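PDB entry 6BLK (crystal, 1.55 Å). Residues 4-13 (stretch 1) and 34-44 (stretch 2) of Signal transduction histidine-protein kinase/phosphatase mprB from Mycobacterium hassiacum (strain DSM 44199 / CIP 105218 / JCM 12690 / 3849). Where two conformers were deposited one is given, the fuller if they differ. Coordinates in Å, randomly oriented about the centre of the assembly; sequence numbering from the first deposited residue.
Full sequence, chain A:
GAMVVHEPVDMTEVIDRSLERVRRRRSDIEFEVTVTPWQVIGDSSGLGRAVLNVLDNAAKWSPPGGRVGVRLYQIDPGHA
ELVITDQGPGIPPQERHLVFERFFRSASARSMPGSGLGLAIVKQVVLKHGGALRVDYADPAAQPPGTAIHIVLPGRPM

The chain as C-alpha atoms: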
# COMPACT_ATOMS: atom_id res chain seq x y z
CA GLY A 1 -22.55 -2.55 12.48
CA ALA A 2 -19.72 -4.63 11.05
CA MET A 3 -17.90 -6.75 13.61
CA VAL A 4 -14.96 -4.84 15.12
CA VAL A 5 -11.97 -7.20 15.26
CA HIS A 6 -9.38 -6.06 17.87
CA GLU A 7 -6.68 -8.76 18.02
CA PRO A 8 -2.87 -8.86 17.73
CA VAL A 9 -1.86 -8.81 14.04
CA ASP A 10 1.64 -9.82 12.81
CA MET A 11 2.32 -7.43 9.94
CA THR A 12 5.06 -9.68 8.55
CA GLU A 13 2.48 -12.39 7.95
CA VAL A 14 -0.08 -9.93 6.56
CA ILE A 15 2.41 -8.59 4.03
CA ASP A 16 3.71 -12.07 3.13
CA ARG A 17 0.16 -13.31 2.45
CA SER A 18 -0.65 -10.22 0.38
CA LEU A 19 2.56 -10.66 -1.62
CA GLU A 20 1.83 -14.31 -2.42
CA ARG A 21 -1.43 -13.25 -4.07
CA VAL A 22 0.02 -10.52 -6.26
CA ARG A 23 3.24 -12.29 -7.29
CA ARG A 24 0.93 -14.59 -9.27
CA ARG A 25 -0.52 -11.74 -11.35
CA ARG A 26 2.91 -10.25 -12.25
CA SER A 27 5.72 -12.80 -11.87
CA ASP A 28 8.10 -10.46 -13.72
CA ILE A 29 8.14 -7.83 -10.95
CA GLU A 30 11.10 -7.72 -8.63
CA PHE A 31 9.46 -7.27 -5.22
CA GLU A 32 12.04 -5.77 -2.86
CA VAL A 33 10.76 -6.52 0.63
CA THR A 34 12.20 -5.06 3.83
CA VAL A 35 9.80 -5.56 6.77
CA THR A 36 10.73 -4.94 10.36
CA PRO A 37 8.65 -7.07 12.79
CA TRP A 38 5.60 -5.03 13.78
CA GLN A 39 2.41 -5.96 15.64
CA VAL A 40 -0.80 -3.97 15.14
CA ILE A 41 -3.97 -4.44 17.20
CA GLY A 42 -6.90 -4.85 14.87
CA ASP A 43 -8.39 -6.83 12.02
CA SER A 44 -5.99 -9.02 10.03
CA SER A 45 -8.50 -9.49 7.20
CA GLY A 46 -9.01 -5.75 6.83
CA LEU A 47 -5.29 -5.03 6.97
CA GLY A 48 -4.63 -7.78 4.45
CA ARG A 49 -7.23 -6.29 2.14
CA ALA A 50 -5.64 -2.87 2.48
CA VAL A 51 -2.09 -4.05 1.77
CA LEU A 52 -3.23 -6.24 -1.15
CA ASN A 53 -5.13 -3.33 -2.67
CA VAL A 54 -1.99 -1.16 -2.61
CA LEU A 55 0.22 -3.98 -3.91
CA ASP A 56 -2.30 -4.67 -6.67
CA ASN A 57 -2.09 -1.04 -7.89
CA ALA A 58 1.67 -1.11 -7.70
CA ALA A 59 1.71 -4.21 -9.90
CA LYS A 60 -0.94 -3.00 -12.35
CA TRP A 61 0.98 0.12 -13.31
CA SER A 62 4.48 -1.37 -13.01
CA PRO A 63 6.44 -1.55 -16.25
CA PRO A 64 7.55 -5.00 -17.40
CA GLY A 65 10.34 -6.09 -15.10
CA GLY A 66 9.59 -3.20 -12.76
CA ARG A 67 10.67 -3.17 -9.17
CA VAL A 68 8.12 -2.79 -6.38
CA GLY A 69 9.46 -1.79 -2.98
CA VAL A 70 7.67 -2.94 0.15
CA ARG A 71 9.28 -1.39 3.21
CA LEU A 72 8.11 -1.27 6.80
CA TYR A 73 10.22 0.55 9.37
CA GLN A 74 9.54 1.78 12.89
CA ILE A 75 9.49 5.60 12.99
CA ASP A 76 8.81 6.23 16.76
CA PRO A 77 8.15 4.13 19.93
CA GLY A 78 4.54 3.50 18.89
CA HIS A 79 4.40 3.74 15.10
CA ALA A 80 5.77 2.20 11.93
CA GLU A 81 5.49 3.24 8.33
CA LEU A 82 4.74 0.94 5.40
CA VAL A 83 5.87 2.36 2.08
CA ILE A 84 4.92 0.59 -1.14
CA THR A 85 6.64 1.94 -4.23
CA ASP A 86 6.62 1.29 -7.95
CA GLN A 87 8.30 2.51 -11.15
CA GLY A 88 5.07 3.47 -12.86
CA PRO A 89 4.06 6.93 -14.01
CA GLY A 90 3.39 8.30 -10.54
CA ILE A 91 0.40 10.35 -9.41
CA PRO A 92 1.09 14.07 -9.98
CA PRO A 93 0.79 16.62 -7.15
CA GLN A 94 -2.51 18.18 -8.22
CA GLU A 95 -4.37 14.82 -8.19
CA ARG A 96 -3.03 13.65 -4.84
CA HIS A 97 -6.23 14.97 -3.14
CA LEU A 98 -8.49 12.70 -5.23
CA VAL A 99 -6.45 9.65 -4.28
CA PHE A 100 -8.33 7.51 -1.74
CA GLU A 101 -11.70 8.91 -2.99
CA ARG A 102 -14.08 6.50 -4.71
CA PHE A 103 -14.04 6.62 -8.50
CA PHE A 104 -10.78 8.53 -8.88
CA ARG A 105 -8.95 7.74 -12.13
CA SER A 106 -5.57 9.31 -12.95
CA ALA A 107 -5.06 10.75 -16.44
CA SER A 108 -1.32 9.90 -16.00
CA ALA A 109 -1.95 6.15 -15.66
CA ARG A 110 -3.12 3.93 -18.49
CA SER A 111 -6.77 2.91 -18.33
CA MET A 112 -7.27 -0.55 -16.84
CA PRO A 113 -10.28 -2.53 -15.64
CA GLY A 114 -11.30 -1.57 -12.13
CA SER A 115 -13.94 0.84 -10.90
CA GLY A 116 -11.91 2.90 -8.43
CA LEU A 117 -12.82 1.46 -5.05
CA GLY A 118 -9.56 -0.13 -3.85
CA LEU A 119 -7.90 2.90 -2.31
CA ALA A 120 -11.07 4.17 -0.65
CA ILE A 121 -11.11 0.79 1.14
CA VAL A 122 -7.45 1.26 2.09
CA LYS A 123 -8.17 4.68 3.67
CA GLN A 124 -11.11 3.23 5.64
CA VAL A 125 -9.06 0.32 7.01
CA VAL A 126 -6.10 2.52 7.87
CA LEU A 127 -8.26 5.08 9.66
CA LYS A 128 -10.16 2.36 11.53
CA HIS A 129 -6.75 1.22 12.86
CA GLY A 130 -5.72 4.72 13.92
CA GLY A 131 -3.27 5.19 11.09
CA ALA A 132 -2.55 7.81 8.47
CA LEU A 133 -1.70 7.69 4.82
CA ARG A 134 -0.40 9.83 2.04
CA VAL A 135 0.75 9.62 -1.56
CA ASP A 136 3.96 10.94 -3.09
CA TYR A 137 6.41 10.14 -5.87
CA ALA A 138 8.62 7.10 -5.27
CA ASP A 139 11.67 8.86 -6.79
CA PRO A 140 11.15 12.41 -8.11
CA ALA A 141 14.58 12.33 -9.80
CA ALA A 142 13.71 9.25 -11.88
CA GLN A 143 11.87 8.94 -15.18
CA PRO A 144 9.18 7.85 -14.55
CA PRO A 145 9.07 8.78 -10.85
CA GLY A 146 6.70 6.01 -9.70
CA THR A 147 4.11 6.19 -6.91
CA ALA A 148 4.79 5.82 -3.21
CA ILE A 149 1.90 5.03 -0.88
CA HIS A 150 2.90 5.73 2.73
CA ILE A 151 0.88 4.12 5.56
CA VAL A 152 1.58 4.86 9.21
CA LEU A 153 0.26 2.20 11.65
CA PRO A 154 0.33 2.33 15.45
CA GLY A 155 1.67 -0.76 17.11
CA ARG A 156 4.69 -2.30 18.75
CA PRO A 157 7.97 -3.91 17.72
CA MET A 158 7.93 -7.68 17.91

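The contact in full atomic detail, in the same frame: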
# COMPACT_ATOMS: atom_id res chain seq x y z
N VAL A 4 -16.22 -5.53 14.88
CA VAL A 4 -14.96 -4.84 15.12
C VAL A 4 -13.98 -5.87 15.67
O VAL A 4 -14.08 -6.28 16.83
CB VAL A 4 -15.12 -3.67 16.10
CG1 VAL A 4 -13.78 -3.00 16.37
CG2 VAL A 4 -16.10 -2.66 15.55
N VAL A 5 -13.02 -6.27 14.85
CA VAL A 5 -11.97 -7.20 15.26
C VAL A 5 -10.83 -6.39 15.88
O VAL A 5 -10.33 -5.45 15.26
CB VAL A 5 -11.49 -8.04 14.08
CG1 VAL A 5 -10.49 -9.09 14.52
CG2 VAL A 5 -12.67 -8.69 13.36
N HIS A 6 -10.42 -6.77 17.11
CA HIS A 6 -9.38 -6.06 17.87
C HIS A 6 -8.47 -7.14 18.45
O HIS A 6 -8.59 -7.50 19.63
CB HIS A 6 -9.99 -5.18 18.96
CG HIS A 6 -9.14 -4.01 19.35
ND1 HIS A 6 -9.04 -2.87 18.58
CD2 HIS A 6 -8.37 -3.79 20.45
CE1 HIS A 6 -8.24 -2.01 19.17
NE2 HIS A 6 -7.82 -2.54 20.31
N GLU A 7 -7.59 -7.70 17.63
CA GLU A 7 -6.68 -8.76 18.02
C GLU A 7 -5.26 -8.44 17.58
O GLU A 7 -5.05 -7.63 16.67
CB GLU A 7 -7.10 -10.11 17.41
CG GLU A 7 -8.52 -10.57 17.78
CD GLU A 7 -8.67 -10.96 19.25
OE1 GLU A 7 -7.65 -11.16 19.93
OE2 GLU A 7 -9.83 -11.06 19.73
N PRO A 8 -4.26 -9.07 18.19
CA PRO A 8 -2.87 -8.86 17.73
C PRO A 8 -2.68 -9.38 16.32
O PRO A 8 -3.10 -10.49 15.99
CB PRO A 8 -2.03 -9.65 18.75
CG PRO A 8 -2.90 -9.86 19.90
CD PRO A 8 -4.31 -9.89 19.42
N VAL A 9 -2.08 -8.53 15.47
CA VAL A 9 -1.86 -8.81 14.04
C VAL A 9 -0.36 -8.70 13.74
O VAL A 9 0.24 -7.63 13.92
CB VAL A 9 -2.66 -7.86 13.14
CG1 VAL A 9 -2.37 -8.15 11.70
CG2 VAL A 9 -4.16 -8.00 13.38
N ASP A 10 0.23 -9.79 13.24
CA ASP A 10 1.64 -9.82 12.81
C ASP A 10 1.74 -9.26 11.39
O ASP A 10 1.29 -9.88 10.44
CB ASP A 10 2.12 -11.26 12.91
CG ASP A 10 3.54 -11.46 12.49
OD1 ASP A 10 4.12 -10.59 11.82
OD2 ASP A 10 4.08 -12.54 12.81
N MET A 11 2.33 -8.07 11.24
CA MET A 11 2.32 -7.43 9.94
C MET A 11 3.24 -8.14 8.96
O MET A 11 3.03 -8.02 7.75
CB MET A 11 2.71 -5.95 10.04
CG MET A 11 1.65 -5.05 10.65
SD MET A 11 0.07 -5.07 9.74
CE MET A 11 0.51 -4.50 8.13
N THR A 12 4.22 -8.89 9.45
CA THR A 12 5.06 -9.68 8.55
C THR A 12 4.22 -10.74 7.86
O THR A 12 4.37 -10.96 6.65
CB THR A 12 6.21 -10.32 9.31
OG1 THR A 12 6.98 -9.31 9.97
CG2 THR A 12 7.09 -11.11 8.36
N GLU A 13 3.31 -11.38 8.59
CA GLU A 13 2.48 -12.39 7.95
C GLU A 13 1.47 -11.76 7.01
O GLU A 13 1.21 -12.29 5.93
CB GLU A 13 1.80 -13.25 9.01
CG GLU A 13 2.74 -14.01 9.95
CD GLU A 13 2.85 -15.48 9.61
OE1 GLU A 13 2.59 -15.85 8.44
OE2 GLU A 13 3.19 -16.27 10.52
N THR A 34 11.43 -5.33 2.61
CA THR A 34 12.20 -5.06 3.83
C THR A 34 11.19 -4.73 4.93
O THR A 34 10.69 -3.61 5.00
CB THR A 34 13.17 -3.90 3.63
OG1 THR A 34 13.92 -4.10 2.42
CG2 THR A 34 14.13 -3.81 4.80
N VAL A 35 10.90 -5.70 5.80
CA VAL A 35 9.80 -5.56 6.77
C VAL A 35 10.36 -5.79 8.17
O VAL A 35 10.77 -6.90 8.52
CB VAL A 35 8.65 -6.53 6.45
CG1 VAL A 35 7.56 -6.50 7.46
CG2 VAL A 35 8.06 -6.16 5.11
N THR A 36 10.39 -4.73 8.97
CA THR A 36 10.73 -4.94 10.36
C THR A 36 9.53 -5.55 11.10
O THR A 36 8.39 -5.21 10.81
CB THR A 36 11.17 -3.64 11.04
OG1 THR A 36 12.02 -3.94 12.16
CG2 THR A 36 9.99 -2.84 11.53
N PRO A 37 9.77 -6.48 12.03
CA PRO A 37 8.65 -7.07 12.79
C PRO A 37 7.84 -6.03 13.54
O PRO A 37 8.37 -5.28 14.39
CB PRO A 37 9.35 -8.03 13.76
CG PRO A 37 10.65 -8.39 13.05
CD PRO A 37 11.05 -7.14 12.34
N TRP A 38 6.54 -6.03 13.27
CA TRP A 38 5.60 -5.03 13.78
C TRP A 38 4.24 -5.66 14.05
O TRP A 38 3.64 -6.26 13.17
CB TRP A 38 5.46 -3.87 12.81
CG TRP A 38 4.84 -2.66 13.38
CD1 TRP A 38 3.59 -2.13 13.13
CD2 TRP A 38 5.48 -1.78 14.30
NE1 TRP A 38 3.41 -0.99 13.89
CE2 TRP A 38 4.55 -0.76 14.62
CE3 TRP A 38 6.72 -1.78 14.91
CZ2 TRP A 38 4.86 0.26 15.50
CZ3 TRP A 38 7.03 -0.77 15.79
CH2 TRP A 38 6.09 0.25 16.07
N GLN A 39 3.71 -5.42 15.24
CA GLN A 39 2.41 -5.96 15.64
C GLN A 39 1.42 -4.80 15.76
O GLN A 39 1.72 -3.79 16.40
CB GLN A 39 2.49 -6.70 16.98
CG GLN A 39 1.14 -7.20 17.47
CD GLN A 39 1.16 -7.66 18.91
OE1 GLN A 39 0.97 -6.87 19.84
NE2 GLN A 39 1.39 -8.93 19.11
N VAL A 40 0.28 -4.94 15.10
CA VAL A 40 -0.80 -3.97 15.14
C VAL A 40 -1.99 -4.66 15.80
O VAL A 40 -2.20 -5.85 15.60
CB VAL A 40 -1.17 -3.49 13.72
CG1 VAL A 40 -2.42 -2.60 13.76
CG2 VAL A 40 0.03 -2.74 13.07
N ILE A 41 -2.74 -3.91 16.62
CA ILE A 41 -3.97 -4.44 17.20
C ILE A 41 -5.10 -4.08 16.25
O ILE A 41 -5.32 -2.90 15.96
CB ILE A 41 -4.22 -3.88 18.61
CG1 ILE A 41 -3.01 -4.07 19.54
CG2 ILE A 41 -5.49 -4.53 19.21
CD1 ILE A 41 -2.63 -5.49 19.77
N GLY A 42 -5.78 -5.08 15.74
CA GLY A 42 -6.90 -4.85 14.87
C GLY A 42 -7.37 -6.09 14.14
O GLY A 42 -7.44 -7.19 14.70
N ASP A 43 -7.63 -5.91 12.84
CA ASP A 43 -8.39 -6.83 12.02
C ASP A 43 -7.47 -7.32 10.91
O ASP A 43 -7.22 -6.57 9.95
CB ASP A 43 -9.61 -6.12 11.48
CG ASP A 43 -10.46 -6.99 10.59
OD1 ASP A 43 -10.00 -8.07 10.17
OD2 ASP A 43 -11.61 -6.56 10.32
N SER A 44 -6.96 -8.55 11.03
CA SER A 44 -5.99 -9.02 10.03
C SER A 44 -6.60 -9.08 8.63
O SER A 44 -5.90 -8.84 7.65
CB SER A 44 -5.42 -10.39 10.43
OG SER A 44 -6.41 -11.39 10.48
O HOH W 1 -12.97 -5.14 12.11
O HOH W 2 6.06 -6.60 10.45
O HOH W 3 9.79 -9.17 10.08

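The most unusual feature of this antiparallel pairing is Gly42, where the second stretch has just turned a corner at Ile41 yet keeps pairing with the first. Its backbone angles (phi 167°, psi -135°) would jam a CB against the preceding carbonyl oxygen, so the position calls for glycine. Gly42 and Glu7 form a two-bond ring: Gly42 N donates to Glu7 O at 2.8 Å, and Glu7 N donates to Gly42 O at 3.0 Å. Gly42 CA also lies 3.5 Å from Val5 O in a CA-H...O contact. The CA-to-CB bond of Glu7 points away from the second stretch overall, though CB still touches it, and the charged side chain is exposed and also touches a crystal neighbour.

Two residues along, Val9 and Val40 repeat the pattern, with Val9 N to Val40 O at 2.7 Å and Val40 N to Val9 O at 2.9 Å. A last backbone bond, Met11 N to Trp38 O at 3.0 Å, carries the pairing into the first turn of the helix. Between these rungs, carbonyls receive CA-H...O contacts, Ile41 CA to Glu7 O at 3.4 Å and Gln39 CA to Val9 O at 3.2 Å. Pro8 fits a non-hydrogen-bonded position, because its nitrogen has no hydrogen to offer.

Pro8, Asp10, Gln39 and Ile41 share one face of the sheet. There Pro8 CB approaches Gln39 NE2 at 3.5 Å and Ile41 CD1 at 4.3 Å. Ile41 also reaches His6, placing CG2 3.4 Å from the ring centroid in a CH-pi contact over the face.

Val9 and Val40 point to the other face and are buried, as their compact apolar side chains allow. Val9 CG1 lies 4.0 Å from Ser44 CB. Met11, in an m,m,m conformation, starts toward the second stretch and then leads away; on the way its CG packs 3.7 Å from Val40 CG2 and meets the edge of the Trp38 ring, 4.3 Å from CD1.

Asp10 ends the strand and caps the helix: its OD1 accepts weak bonds from Thr12 N (2.9 Å) and Glu13 N (3.4 Å).

Water completes both ends of the contact. Water 1 accepts from Val5 N (3.0 Å) and donates to Asp43 OD2 (2.7 Å), while OD1 of Asp43 caps a backbone nitrogen just past the stretch. At the other end, Thr12 OG1 bonds water 2 at 2.9 Å and water 3 at 2.8 Å; water 2 donates to Thr36 O (2.7 Å) and water 3 to Val35 O (2.9 Å). The hydroxyl thus links the helix start to backbone carbonyls beyond its direct reach.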